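Local coordinates for protein sesquisabinene B synthase 2 (Santalum album, PDB 6A2A) that probably cyclises farnesyl diphosphate to sesquisabinene B in a magnesium- or manganese-dependent reaction, as a plant terpene synthase, at residues Y391-K396 / L410-V415; D317-Y322 / D386-Y391; I459-T464 / N474-Q479; E400-K403 / E407-L410; L422-Y427 / Y441-P446. One frame throughout, in Å; residues are numbered along the deposited sequence.

Interaction 1 (Y391-K396 / L410-V415); sequences YTKEAK and LDNALV
The side-chain amide of Asn412 offers one face to the aliphatic part of Lys393, while the carboxylate of Glu394, its plane turned 74° from that of the amide, stands beyond the ND2 end. Lys393 CD settles over the amide face, 3.4 Å from Asn412 OD1. With the lysine's CG anti to the backbone N (chi1 -177°) and the next bond also extended, CB, CG and CD lie along the amide. At the other end of the amide, Glu394 CG comes to 3.4 Å from Asn412 ND2, a packing contact. The polar link is made by water 1, which donates to Glu394 OE2 at 2.7 Å and accepts from Asn412 ND2 at 2.9 Å. ND2 also bonds to Ser390 O and OE2 to Ser416 OG, and Ala413 CB packs 3.8 Å from Glu394 OE2. Were Asn412 cut back to an alanine, Ser390 O and the water would probably lose the NH2 group that donates to both, and a gap would open beside the lysine methylenes. The axes of segments 391-396 and 410-415 come within 9.7 Å of each other, their N-to-C directions 132° apart. This is the helical rim of a class I terpene synthase site: Glu394 binds magnesium with Asp316 and Asp320, and although this chain carries no ion, Ser416 and the bridging water hold one carboxylate oxygen beside that metal position.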
# COMPACT_ATOMS: atom_id res chain seq x y z
N TYR A 391 14.45 -25.42 -1.99
CA TYR A 391 14.42 -25.35 -3.45
C TYR A 391 15.78 -25.78 -4.01
O TYR A 391 15.87 -26.48 -5.01
CB TYR A 391 14.18 -23.93 -3.92
CG TYR A 391 12.77 -23.42 -3.81
CD1 TYR A 391 11.72 -24.19 -3.32
CD2 TYR A 391 12.49 -22.11 -4.12
CE1 TYR A 391 10.43 -23.70 -3.25
CE2 TYR A 391 11.21 -21.60 -4.06
CZ TYR A 391 10.17 -22.38 -3.59
OH TYR A 391 8.92 -21.85 -3.50
N THR A 392 16.80 -25.30 -3.33
CA THR A 392 18.16 -25.63 -3.76
C THR A 392 18.44 -27.15 -3.71
O THR A 392 19.02 -27.71 -4.65
CB THR A 392 19.17 -24.79 -2.98
OG1 THR A 392 18.84 -23.41 -3.22
CG2 THR A 392 20.58 -25.10 -3.46
N LYS A 393 18.01 -27.80 -2.64
CA LYS A 393 18.16 -29.26 -2.50
C LYS A 393 17.45 -29.98 -3.64
O LYS A 393 18.02 -30.91 -4.23
CB LYS A 393 17.70 -29.65 -1.10
CG LYS A 393 17.85 -31.13 -0.76
CD LYS A 393 17.61 -31.41 0.72
CE LYS A 393 18.84 -31.92 1.43
NZ LYS A 393 18.68 -31.82 2.91
N GLU A 394 16.20 -29.64 -3.93
CA GLU A 394 15.48 -30.24 -5.00
C GLU A 394 16.26 -30.04 -6.32
O GLU A 394 16.34 -31.00 -7.11
CB GLU A 394 14.07 -29.65 -5.15
CG GLU A 394 13.13 -30.21 -4.09
CD GLU A 394 11.70 -29.70 -4.10
OE1 GLU A 394 11.42 -28.72 -4.83
OE2 GLU A 394 10.88 -30.25 -3.33
N ALA A 395 16.79 -28.84 -6.56
CA ALA A 395 17.51 -28.53 -7.82
C ALA A 395 18.77 -29.39 -7.93
O ALA A 395 19.09 -29.87 -9.02
CB ALA A 395 17.88 -27.05 -7.90
N LYS A 396 19.46 -29.56 -6.81
CA LYS A 396 20.68 -30.42 -6.77
C LYS A 396 20.31 -31.86 -7.17
O LYS A 396 20.88 -32.45 -8.12
CB LYS A 396 21.31 -30.30 -5.39
CG LYS A 396 22.60 -31.08 -5.23
CD LYS A 396 23.38 -30.68 -4.01
CE LYS A 396 22.82 -31.30 -2.75
NZ LYS A 396 23.22 -32.72 -2.60
N LEU A 410 10.01 -36.24 1.06
CA LEU A 410 8.97 -35.50 1.80
C LEU A 410 9.57 -34.65 2.90
O LEU A 410 9.05 -33.58 3.21
CB LEU A 410 7.92 -36.44 2.40
CG LEU A 410 6.97 -37.10 1.42
CD1 LEU A 410 6.06 -38.07 2.15
CD2 LEU A 410 6.13 -36.06 0.65
N ASP A 411 10.69 -35.09 3.51
CA ASP A 411 11.26 -34.25 4.57
C ASP A 411 11.68 -32.88 4.03
O ASP A 411 11.60 -31.91 4.76
CB ASP A 411 12.41 -34.96 5.25
CG ASP A 411 11.91 -35.86 6.45
OD1 ASP A 411 10.90 -35.50 7.17
OD2 ASP A 411 12.53 -36.94 6.62
N ASN A 412 12.13 -32.82 2.79
CA ASN A 412 12.45 -31.55 2.14
C ASN A 412 11.20 -30.92 1.50
O ASN A 412 11.06 -29.69 1.54
CB ASN A 412 13.54 -31.74 1.11
CG ASN A 412 14.02 -30.45 0.52
OD1 ASN A 412 14.68 -29.68 1.23
ND2 ASN A 412 13.76 -30.25 -0.75
N ALA A 413 10.32 -31.71 0.88
CA ALA A 413 9.23 -31.17 0.08
C ALA A 413 8.08 -30.60 0.92
O ALA A 413 7.27 -29.78 0.44
CB ALA A 413 8.77 -32.26 -0.89
N LEU A 414 8.00 -30.98 2.18
CA LEU A 414 7.06 -30.37 3.10
C LEU A 414 7.53 -28.95 3.42
O LEU A 414 6.70 -28.15 3.79
CB LEU A 414 6.87 -31.20 4.37
CG LEU A 414 8.05 -31.23 5.34
CD1 LEU A 414 8.03 -30.05 6.24
CD2 LEU A 414 8.08 -32.52 6.13
N VAL A 415 8.80 -28.64 3.17
CA VAL A 415 9.30 -27.26 3.31
C VAL A 415 9.11 -26.56 1.96
O VAL A 415 8.60 -25.43 1.93
CB VAL A 415 10.78 -27.20 3.74
CG1 VAL A 415 11.24 -25.75 3.84
CG2 VAL A 415 11.00 -27.93 5.03
O HOH W 1 12.13 -32.23 -2.07

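Interaction 2 (D317-Y322 / D386-Y391); sequences DVYDVY and DQLKSY
The last turns of helix 299-321 and the middle of helix 377-400 face each other most closely at Tyr319 and Tyr391, whose CA atoms lie 7.2 Å apart. Between them the two rings form a tilted T-shaped stack: the edge of Tyr391 points at the face of Tyr319, with centroids 5.3 Å apart and planes at 60°. The leading atom is Tyr391 CD2, 3.7 Å from Tyr319 CG and displaced toward the rim of the ring instead of sitting over its centre. Tyr391 CB adds a second touch, at 3.7 Å from Tyr319 CD2, so the approach involves the root of the side chain as well as its ring. Tyr319 carries CG anti to the carbonyl carbon (chi1 -83°), which swings the ring across to the opposite helix. Its far end meets Leu388, whose CD2 packs 3.8 Å from Tyr319 CE1, while Leu388 CD1 lies 3.5 Å from Tyr319 OH. That hydroxyl finds its polar partner in Thr332 OG1. On helix 377-400, Gln387 O accepts both the backbone N of Tyr391 and Ser390 OG, the latter at 2.7 Å, and Gln387 OE1 bonds to Asn421 ND2. One residue beyond Tyr319 comes Asp320, which binds magnesium in the DDxxD motif of terpene synthases, so the stack backs onto the metal-binding end of helix 299-321. Helix 325-337 closes the neighbourhood, Phe331 meeting Tyr319 edge-to-face and touching Leu388, while Ser416 of helix 406-416 borders Tyr391.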
# COMPACT_ATOMS: atom_id res chain seq x y z
N ASP A 317 8.73 -20.12 -9.53
CA ASP A 317 8.98 -19.98 -10.95
C ASP A 317 10.41 -19.48 -11.25
O ASP A 317 11.04 -19.92 -12.15
CB ASP A 317 7.96 -19.10 -11.63
CG ASP A 317 6.61 -19.75 -11.73
OD1 ASP A 317 6.45 -20.90 -11.52
OD2 ASP A 317 5.67 -19.10 -12.05
N VAL A 318 10.91 -18.56 -10.44
CA VAL A 318 12.27 -18.07 -10.62
C VAL A 318 13.27 -19.22 -10.52
O VAL A 318 14.17 -19.32 -11.28
CB VAL A 318 12.64 -17.00 -9.58
CG1 VAL A 318 14.12 -16.73 -9.58
CG2 VAL A 318 11.86 -15.73 -9.82
N TYR A 319 13.08 -20.06 -9.52
CA TYR A 319 13.94 -21.19 -9.30
C TYR A 319 13.71 -22.32 -10.30
O TYR A 319 14.63 -22.93 -10.75
CB TYR A 319 13.81 -21.71 -7.88
CG TYR A 319 14.67 -20.94 -6.89
CD1 TYR A 319 14.37 -19.65 -6.55
CD2 TYR A 319 15.76 -21.52 -6.29
CE1 TYR A 319 15.16 -18.96 -5.65
CE2 TYR A 319 16.54 -20.84 -5.40
CZ TYR A 319 16.24 -19.56 -5.06
OH TYR A 319 17.02 -18.88 -4.21
N ASP A 320 12.48 -22.53 -10.70
CA ASP A 320 12.19 -23.61 -11.59
C ASP A 320 12.29 -23.33 -13.07
O ASP A 320 12.74 -24.13 -13.82
CB ASP A 320 10.81 -24.13 -11.34
CG ASP A 320 10.73 -25.57 -11.47
OD1 ASP A 320 11.14 -26.23 -10.53
OD2 ASP A 320 10.32 -26.08 -12.51
N VAL A 321 11.79 -22.18 -13.48
CA VAL A 321 11.73 -21.87 -14.87
C VAL A 321 12.33 -20.55 -15.29
O VAL A 321 11.80 -19.91 -16.14
CB VAL A 321 10.29 -21.98 -15.39
CG1 VAL A 321 9.82 -23.40 -15.40
CG2 VAL A 321 9.34 -21.15 -14.59
N TYR A 322 13.41 -20.13 -14.67
CA TYR A 322 14.05 -18.91 -15.16
C TYR A 322 15.54 -18.82 -14.81
O TYR A 322 16.37 -18.66 -15.70
CB TYR A 322 13.34 -17.65 -14.63
CG TYR A 322 13.57 -16.47 -15.52
CD1 TYR A 322 12.83 -16.32 -16.69
CD2 TYR A 322 14.51 -15.51 -15.21
CE1 TYR A 322 13.06 -15.26 -17.56
CE2 TYR A 322 14.74 -14.44 -16.06
CZ TYR A 322 14.00 -14.31 -17.23
OH TYR A 322 14.20 -13.27 -18.10
N ASP A 386 14.91 -20.88 4.94
CA ASP A 386 14.62 -22.33 4.98
C ASP A 386 14.00 -22.78 3.65
O ASP A 386 14.34 -23.84 3.08
CB ASP A 386 13.70 -22.66 6.15
CG ASP A 386 14.32 -22.57 7.51
OD1 ASP A 386 15.58 -22.51 7.65
OD2 ASP A 386 13.53 -22.64 8.52
N GLN A 387 13.04 -22.01 3.13
CA GLN A 387 12.34 -22.38 1.89
C GLN A 387 13.29 -22.39 0.69
O GLN A 387 13.31 -23.35 -0.13
CB GLN A 387 11.18 -21.43 1.63
CG GLN A 387 10.36 -21.90 0.46
CD GLN A 387 8.99 -21.30 0.40
OE1 GLN A 387 8.60 -20.56 1.28
NE2 GLN A 387 8.24 -21.72 -0.60
N LEU A 388 14.17 -21.41 0.57
CA LEU A 388 15.03 -21.42 -0.60
C LEU A 388 16.13 -22.51 -0.49
O LEU A 388 16.60 -23.02 -1.51
CB LEU A 388 15.67 -20.03 -0.76
CG LEU A 388 14.70 -18.88 -1.00
CD1 LEU A 388 15.51 -17.64 -1.30
CD2 LEU A 388 13.69 -19.17 -2.10
N LYS A 389 16.51 -22.84 0.71
CA LYS A 389 17.40 -23.97 0.89
C LYS A 389 16.72 -25.26 0.43
O LYS A 389 17.36 -26.09 -0.18
CB LYS A 389 17.81 -24.10 2.35
CG LYS A 389 18.82 -23.04 2.78
CD LYS A 389 19.17 -23.18 4.24
CE LYS A 389 20.33 -22.34 4.73
NZ LYS A 389 20.38 -22.39 6.21
N SER A 390 15.40 -25.37 0.62
CA SER A 390 14.72 -26.56 0.19
C SER A 390 14.60 -26.59 -1.35
O SER A 390 14.64 -27.65 -1.98
CB SER A 390 13.40 -26.71 0.92
OG SER A 390 12.39 -25.89 0.28
N TYR A 391 14.45 -25.42 -1.99
CA TYR A 391 14.42 -25.35 -3.45
C TYR A 391 15.78 -25.78 -4.01
O TYR A 391 15.87 -26.48 -5.01
CB TYR A 391 14.18 -23.93 -3.92
CG TYR A 391 12.77 -23.42 -3.81
CD1 TYR A 391 11.72 -24.19 -3.32
CD2 TYR A 391 12.49 -22.11 -4.12
CE1 TYR A 391 10.43 -23.70 -3.25
CE2 TYR A 391 11.21 -21.60 -4.06
CZ TYR A 391 10.17 -22.38 -3.59
OH TYR A 391 8.92 -21.85 -3.50

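Interaction 3 (I459-T464 / N474-Q479); sequences INDLGT and NLKSIQ
Asp461 points its carboxylate straight at the start of helix 477-485, and a single oxygen takes both of the offered donors. A chi1 of -71°, which sets CG opposite the carbonyl carbon, carries the carboxylate toward Ser477. Ser477 OG donates to Asp461 OD2 at 2.7 Å and the backbone Ser477 N donates to the same Asp461 OD2 at 2.9 Å, in a fairly straight bond. Both come in on the anti side, but from opposite faces of the carboxylate plane, tilted from it by 27° and 34°. A third bond, from Tyr409 OH, also reaches OD2, while OD1 is engaged by Arg457 in a salt bridge. Lys476 crosses the carboxylate at about a right angle, its CD 3.6 Å from Asp461 OD1; the charged ends stay apart. The sequence running from Asn460, which binds the second magnesium, through Asp461 to Thr464 matches the first part of the NSE/DTE motif of class I terpene synthases, and Lys476 comes within about 6 Å of Glu394, side chain to side chain. Replacing Asp461 with an alanine would probably leave the first N-H of that helix, the serine hydroxyl and Arg457 without their common acceptor group. Behind the carboxylate, Asp461 O accepts Thr464 OG1 at 2.9 Å; water 2 donates to Asp461 O at 3.3 Å, the longer of its two bonds, and accepts from Ile478 N at 3.0 Å. Leu462 and Ile478 meet at about a right angle, CD2 of the leucine 4.0 Å from CD1 of the isoleucine, and both rest on helix 489-510.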
# COMPACT_ATOMS: atom_id res chain seq x y z
N ILE A 459 -0.85 -33.79 -1.18
CA ILE A 459 -2.07 -33.48 -1.90
C ILE A 459 -1.75 -32.80 -3.24
O ILE A 459 -2.27 -33.15 -4.24
CB ILE A 459 -3.04 -32.65 -1.05
CG1 ILE A 459 -3.51 -33.48 0.13
CG2 ILE A 459 -4.20 -32.20 -1.90
CD1 ILE A 459 -4.12 -32.72 1.27
N ASN A 460 -0.87 -31.82 -3.21
CA ASN A 460 -0.44 -31.15 -4.41
C ASN A 460 0.13 -32.17 -5.39
O ASN A 460 -0.22 -32.17 -6.52
CB ASN A 460 0.59 -30.08 -4.09
CG ASN A 460 0.95 -29.22 -5.28
OD1 ASN A 460 1.45 -29.66 -6.23
ND2 ASN A 460 0.73 -27.96 -5.15
N ASP A 461 0.99 -33.06 -4.92
CA ASP A 461 1.60 -34.06 -5.79
C ASP A 461 0.58 -35.02 -6.43
O ASP A 461 0.75 -35.46 -7.51
CB ASP A 461 2.69 -34.85 -5.07
CG ASP A 461 3.96 -34.03 -4.78
OD1 ASP A 461 3.98 -32.84 -5.01
OD2 ASP A 461 4.90 -34.62 -4.30
N LEU A 462 -0.47 -35.33 -5.70
CA LEU A 462 -1.51 -36.22 -6.18
C LEU A 462 -2.34 -35.54 -7.23
O LEU A 462 -2.97 -36.17 -7.99
CB LEU A 462 -2.42 -36.68 -5.05
CG LEU A 462 -1.87 -37.74 -4.12
CD1 LEU A 462 -2.72 -37.85 -2.91
CD2 LEU A 462 -1.80 -39.08 -4.79
N GLY A 463 -2.29 -34.24 -7.28
CA GLY A 463 -3.07 -33.52 -8.25
C GLY A 463 -2.54 -33.48 -9.67
O GLY A 463 -3.20 -33.02 -10.56
N THR A 464 -1.34 -33.98 -9.81
CA THR A 464 -0.65 -34.01 -11.06
C THR A 464 -1.19 -35.10 -11.94
O THR A 464 -1.12 -36.27 -11.64
CB THR A 464 0.87 -34.19 -10.87
OG1 THR A 464 1.16 -35.50 -10.40
CG2 THR A 464 1.37 -33.21 -9.88
N ASN A 474 11.06 -37.46 -11.16
CA ASN A 474 11.46 -38.30 -10.03
C ASN A 474 11.21 -37.59 -8.71
O ASN A 474 11.25 -38.23 -7.67
CB ASN A 474 12.94 -38.70 -10.10
CG ASN A 474 13.15 -39.82 -11.10
OD1 ASN A 474 12.27 -40.68 -11.23
ND2 ASN A 474 14.27 -39.80 -11.81
N LEU A 475 11.00 -36.27 -8.75
CA LEU A 475 10.91 -35.49 -7.56
C LEU A 475 9.46 -35.15 -7.27
O LEU A 475 9.19 -33.99 -6.98
CB LEU A 475 11.75 -34.21 -7.70
CG LEU A 475 13.24 -34.42 -7.97
CD1 LEU A 475 14.04 -33.18 -7.54
CD2 LEU A 475 13.77 -35.64 -7.25
N LYS A 476 8.58 -36.15 -7.34
CA LYS A 476 7.25 -36.02 -6.85
C LYS A 476 6.90 -37.30 -6.08
O LYS A 476 7.49 -38.32 -6.32
CB LYS A 476 6.30 -35.79 -8.03
CG LYS A 476 6.47 -34.48 -8.79
CD LYS A 476 5.87 -33.30 -8.08
CE LYS A 476 6.16 -31.97 -8.74
NZ LYS A 476 7.13 -31.17 -7.95
N SER A 477 5.97 -37.20 -5.14
CA SER A 477 5.59 -38.29 -4.26
C SER A 477 5.38 -39.67 -4.89
O SER A 477 5.98 -40.61 -4.50
CB SER A 477 4.36 -37.91 -3.43
OG SER A 477 4.55 -36.78 -2.66
N ILE A 478 4.48 -39.75 -5.84
CA ILE A 478 4.18 -41.03 -6.46
C ILE A 478 5.42 -41.66 -7.08
O ILE A 478 5.73 -42.74 -6.78
CB ILE A 478 3.05 -40.92 -7.48
CG1 ILE A 478 1.77 -40.44 -6.83
CG2 ILE A 478 2.78 -42.25 -8.12
CD1 ILE A 478 0.74 -39.96 -7.79
N GLN A 479 6.13 -40.91 -7.91
CA GLN A 479 7.31 -41.41 -8.57
C GLN A 479 8.37 -41.84 -7.60
O GLN A 479 8.98 -42.85 -7.78
CB GLN A 479 7.86 -40.43 -9.60
CG GLN A 479 8.94 -41.01 -10.51
CD GLN A 479 8.46 -42.16 -11.37
OE1 GLN A 479 7.48 -42.06 -12.06
NE2 GLN A 479 9.16 -43.25 -11.31
O HOH W 2 3.35 -37.44 -7.33

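Interaction 4 (E400-K403 / E407-L410); sequences EGHK and EEYL
His402 NE2 strikes Glu408 OE2 from well above the carboxylate, 46° out of its plane, yet the hydrogen bond is short, at 2.7 Å, and nearly straight. Seen from the imidazole the geometry is conventional: OE2 lies at the ring edge, almost in the ring plane. The two flat groups are turned 62° against each other. Glu408 takes the crowded position between backbone N and carbonyl carbon (chi1 76°) and then extends, so that its carboxylate reaches back over the start of its own helix to the loop. Its other oxygen is engaged too: Glu408 OE1 accepts from Thr405 N, the bond that forms one half of a capping box, and from water 3 at 2.9 Å. That water also donates to Lys403 O at 3.0 Å, giving the loop a further, water-mediated tie to the same carboxylate. Gly401, with positive phi, lets the chain turn out of helix 377-400 just before the histidine. The contact thus spans the short surface turn between helices 377-400 and 406-416, with Trp397 of the former against the imidazole and Tyr409 of the latter facing helix 477-485.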
# COMPACT_ATOMS: atom_id res chain seq x y z
N GLU A 400 21.71 -33.66 -10.54
CA GLU A 400 22.59 -34.81 -10.31
C GLU A 400 21.90 -36.12 -10.71
O GLU A 400 22.54 -37.17 -10.65
CB GLU A 400 22.91 -35.05 -8.84
CG GLU A 400 23.88 -34.09 -8.21
CD GLU A 400 23.90 -34.28 -6.71
OE1 GLU A 400 23.07 -35.11 -6.20
OE2 GLU A 400 24.74 -33.62 -6.04
N GLY A 401 20.63 -36.09 -11.07
CA GLY A 401 19.85 -37.30 -11.32
C GLY A 401 19.60 -38.16 -10.08
O GLY A 401 19.34 -39.35 -10.22
N HIS A 402 19.65 -37.59 -8.89
CA HIS A 402 19.31 -38.32 -7.64
C HIS A 402 17.83 -38.71 -7.65
O HIS A 402 16.98 -37.93 -8.07
CB HIS A 402 19.64 -37.48 -6.40
CG HIS A 402 19.50 -38.18 -5.09
ND1 HIS A 402 20.21 -39.32 -4.76
CD2 HIS A 402 18.79 -37.86 -3.98
CE1 HIS A 402 19.89 -39.71 -3.53
NE2 HIS A 402 19.03 -38.81 -3.01
N LYS A 403 17.56 -39.92 -7.18
CA LYS A 403 16.23 -40.48 -7.04
C LYS A 403 15.98 -40.70 -5.55
O LYS A 403 16.28 -41.74 -5.02
CB LYS A 403 16.14 -41.78 -7.84
CG LYS A 403 16.14 -41.60 -9.35
CD LYS A 403 15.93 -42.87 -10.15
CE LYS A 403 15.62 -42.59 -11.61
NZ LYS A 403 16.35 -43.49 -12.53
N GLU A 407 10.63 -40.96 1.78
CA GLU A 407 10.85 -40.28 3.07
C GLU A 407 11.92 -39.17 2.90
O GLU A 407 11.70 -38.08 3.44
CB GLU A 407 11.14 -41.26 4.21
CG GLU A 407 10.10 -41.18 5.36
CD GLU A 407 8.88 -42.12 5.31
OE1 GLU A 407 8.85 -42.99 4.38
OE2 GLU A 407 7.96 -42.00 6.21
N GLU A 408 12.98 -39.34 2.12
CA GLU A 408 13.95 -38.26 1.97
C GLU A 408 13.31 -37.09 1.18
O GLU A 408 13.59 -35.89 1.47
CB GLU A 408 15.32 -38.69 1.44
CG GLU A 408 15.42 -38.99 -0.04
CD GLU A 408 16.78 -39.53 -0.49
OE1 GLU A 408 16.93 -40.78 -0.65
OE2 GLU A 408 17.71 -38.70 -0.64
N TYR A 409 12.54 -37.43 0.18
CA TYR A 409 11.83 -36.40 -0.61
C TYR A 409 10.86 -35.59 0.27
O TYR A 409 10.92 -34.36 0.30
CB TYR A 409 11.11 -37.07 -1.78
CG TYR A 409 10.11 -36.16 -2.43
CD1 TYR A 409 10.54 -35.19 -3.30
CD2 TYR A 409 8.75 -36.27 -2.16
CE1 TYR A 409 9.64 -34.32 -3.90
CE2 TYR A 409 7.84 -35.46 -2.80
CZ TYR A 409 8.30 -34.44 -3.60
OH TYR A 409 7.42 -33.61 -4.23
N LEU A 410 10.01 -36.24 1.06
CA LEU A 410 8.97 -35.50 1.80
C LEU A 410 9.57 -34.65 2.90
O LEU A 410 9.05 -33.58 3.21
CB LEU A 410 7.92 -36.44 2.40
CG LEU A 410 6.97 -37.10 1.42
CD1 LEU A 410 6.06 -38.07 2.15
CD2 LEU A 410 6.13 -36.06 0.65
O HOH W 3 18.22 -42.25 -2.81

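Interaction 5 (L422-Y427 / Y441-P446); sequences LLVTSY and YVNSLP
A helical hairpin, formed by helix 419-430 and helix 436-443, is fastened here by a CH-pi contact. Val442 CG2 stands almost exactly over the centre of the Tyr427 ring, 3.3 Å from the centroid and only 8° off the ring normal. Every ring carbon is therefore within touching distance, Tyr427 CE2 being 3.4 Å from Val442 CG2, and the fit is tight. With chi1 at 178° the tyrosine ring swings clear of its backbone N and leans beside the carbonyl carbon, a face beneath the methyl. The valine's second branch is used as well: Val442 CG1 lies 4.0 Å from Val424 CG2. Within the all-helical terpene synthase fold this hairpin lies away from the metal site and joins segments 422-427 and 441-446 by packing, with Phe521 of helix 521-535 meeting Tyr427 edge-to-face and touching Val442. Val424 CG2 also approaches Asn443 OD1, at 3.7 Å, the two side chains crossing at about a right angle. The amide's nitrogen turns outward from the pair and bonds to Asp386 OD2 of helix 377-400, the helix against which Val424 also packs. Leu445, with positive phi, is the first residue to depart from helical angles, and Pro446 is the N-cap residue of helix 447-462.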
# COMPACT_ATOMS: atom_id res chain seq x y z
N LEU A 422 4.16 -20.11 5.27
CA LEU A 422 2.85 -19.50 5.42
C LEU A 422 2.30 -19.71 6.83
O LEU A 422 1.72 -18.78 7.38
CB LEU A 422 1.90 -20.08 4.37
CG LEU A 422 2.17 -19.59 2.95
CD1 LEU A 422 1.48 -20.45 1.93
CD2 LEU A 422 1.76 -18.14 2.81
N LEU A 423 2.48 -20.90 7.40
CA LEU A 423 1.90 -21.18 8.74
C LEU A 423 2.65 -20.47 9.87
O LEU A 423 2.03 -19.88 10.77
CB LEU A 423 1.83 -22.69 8.99
CG LEU A 423 0.69 -23.41 8.25
CD1 LEU A 423 0.89 -24.89 8.44
CD2 LEU A 423 -0.68 -23.01 8.71
N VAL A 424 3.98 -20.52 9.87
CA VAL A 424 4.74 -19.81 10.87
C VAL A 424 4.45 -18.32 10.78
O VAL A 424 4.26 -17.66 11.83
CB VAL A 424 6.23 -20.10 10.74
CG1 VAL A 424 7.06 -19.16 11.60
CG2 VAL A 424 6.53 -21.56 11.01
N THR A 425 4.34 -17.79 9.57
CA THR A 425 3.97 -16.38 9.42
C THR A 425 2.59 -16.13 10.04
O THR A 425 2.42 -15.17 10.77
CB THR A 425 4.03 -15.93 7.96
OG1 THR A 425 5.38 -16.13 7.49
CG2 THR A 425 3.65 -14.47 7.82
N SER A 426 1.61 -16.98 9.76
CA SER A 426 0.28 -16.82 10.31
C SER A 426 0.30 -16.82 11.85
O SER A 426 -0.50 -16.10 12.45
CB SER A 426 -0.65 -17.85 9.75
OG SER A 426 -0.57 -19.14 10.36
N TYR A 427 1.14 -17.66 12.43
CA TYR A 427 1.27 -17.77 13.88
C TYR A 427 1.88 -16.48 14.46
O TYR A 427 1.36 -15.90 15.45
CB TYR A 427 2.11 -18.99 14.24
CG TYR A 427 2.34 -19.17 15.72
CD1 TYR A 427 1.47 -19.93 16.48
CD2 TYR A 427 3.49 -18.69 16.33
CE1 TYR A 427 1.71 -20.17 17.83
CE2 TYR A 427 3.74 -18.92 17.68
CZ TYR A 427 2.84 -19.65 18.44
OH TYR A 427 3.14 -19.87 19.76
N TYR A 441 9.56 -22.74 18.38
CA TYR A 441 8.71 -23.94 18.62
C TYR A 441 7.84 -24.25 17.36
O TYR A 441 7.86 -25.37 16.87
CB TYR A 441 7.82 -23.75 19.85
CG TYR A 441 6.80 -24.85 20.01
CD1 TYR A 441 7.16 -26.12 20.42
CD2 TYR A 441 5.48 -24.63 19.70
CE1 TYR A 441 6.23 -27.14 20.53
CE2 TYR A 441 4.52 -25.62 19.85
CZ TYR A 441 4.91 -26.89 20.23
OH TYR A 441 3.94 -27.86 20.37
N VAL A 442 7.14 -23.27 16.85
CA VAL A 442 6.27 -23.54 15.68
C VAL A 442 7.15 -23.93 14.48
O VAL A 442 6.82 -24.82 13.79
CB VAL A 442 5.33 -22.37 15.38
CG1 VAL A 442 4.39 -22.73 14.23
CG2 VAL A 442 4.53 -22.01 16.59
N ASN A 443 8.29 -23.27 14.29
CA ASN A 443 9.14 -23.58 13.18
C ASN A 443 9.89 -24.92 13.38
O ASN A 443 10.42 -25.40 12.40
CB ASN A 443 10.11 -22.44 12.88
CG ASN A 443 10.64 -22.49 11.46
OD1 ASN A 443 9.94 -22.89 10.49
ND2 ASN A 443 11.93 -22.20 11.34
N SER A 444 9.75 -25.57 14.54
CA SER A 444 10.42 -26.87 14.82
C SER A 444 9.55 -28.03 14.33
O SER A 444 9.98 -29.18 14.42
CB SER A 444 10.76 -27.03 16.28
OG SER A 444 9.62 -27.16 17.09
N LEU A 445 8.36 -27.70 13.83
CA LEU A 445 7.40 -28.64 13.27
C LEU A 445 6.94 -29.66 14.33
O LEU A 445 7.19 -30.86 14.25
CB LEU A 445 7.99 -29.30 12.02
CG LEU A 445 8.23 -28.40 10.80
CD1 LEU A 445 8.16 -29.18 9.53
CD2 LEU A 445 7.27 -27.21 10.73
N PRO A 446 6.19 -29.19 15.28
CA PRO A 446 5.42 -30.07 16.16
C PRO A 446 4.48 -30.93 15.30
O PRO A 446 4.19 -30.53 14.15
CB PRO A 446 4.67 -29.16 17.10
CG PRO A 446 4.71 -27.85 16.44
CD PRO A 446 5.91 -27.79 15.57

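From the N terminus, interaction 2 comes first and closes the longest loop, with 63 residues between its segments, bringing helix 299-321 against helix 377-400. Interaction 1 opens on the same helix, sharing Tyr391, and ties it to helix 406-416; interaction 4 closes a much smaller turn within its span, ending at Leu410, which both use. Interaction 5 then joins helices 419-430 and 436-443, and interaction 3 pins the end of helix 447-462 to helix 477-485. None of the loops cross. The contacts nevertheless meet in space: Leu410 CD2 packs on Ser477 OG between interactions 1 and 3, and Leu414 CD1 on Leu445 CD1 between interactions 1 and 5.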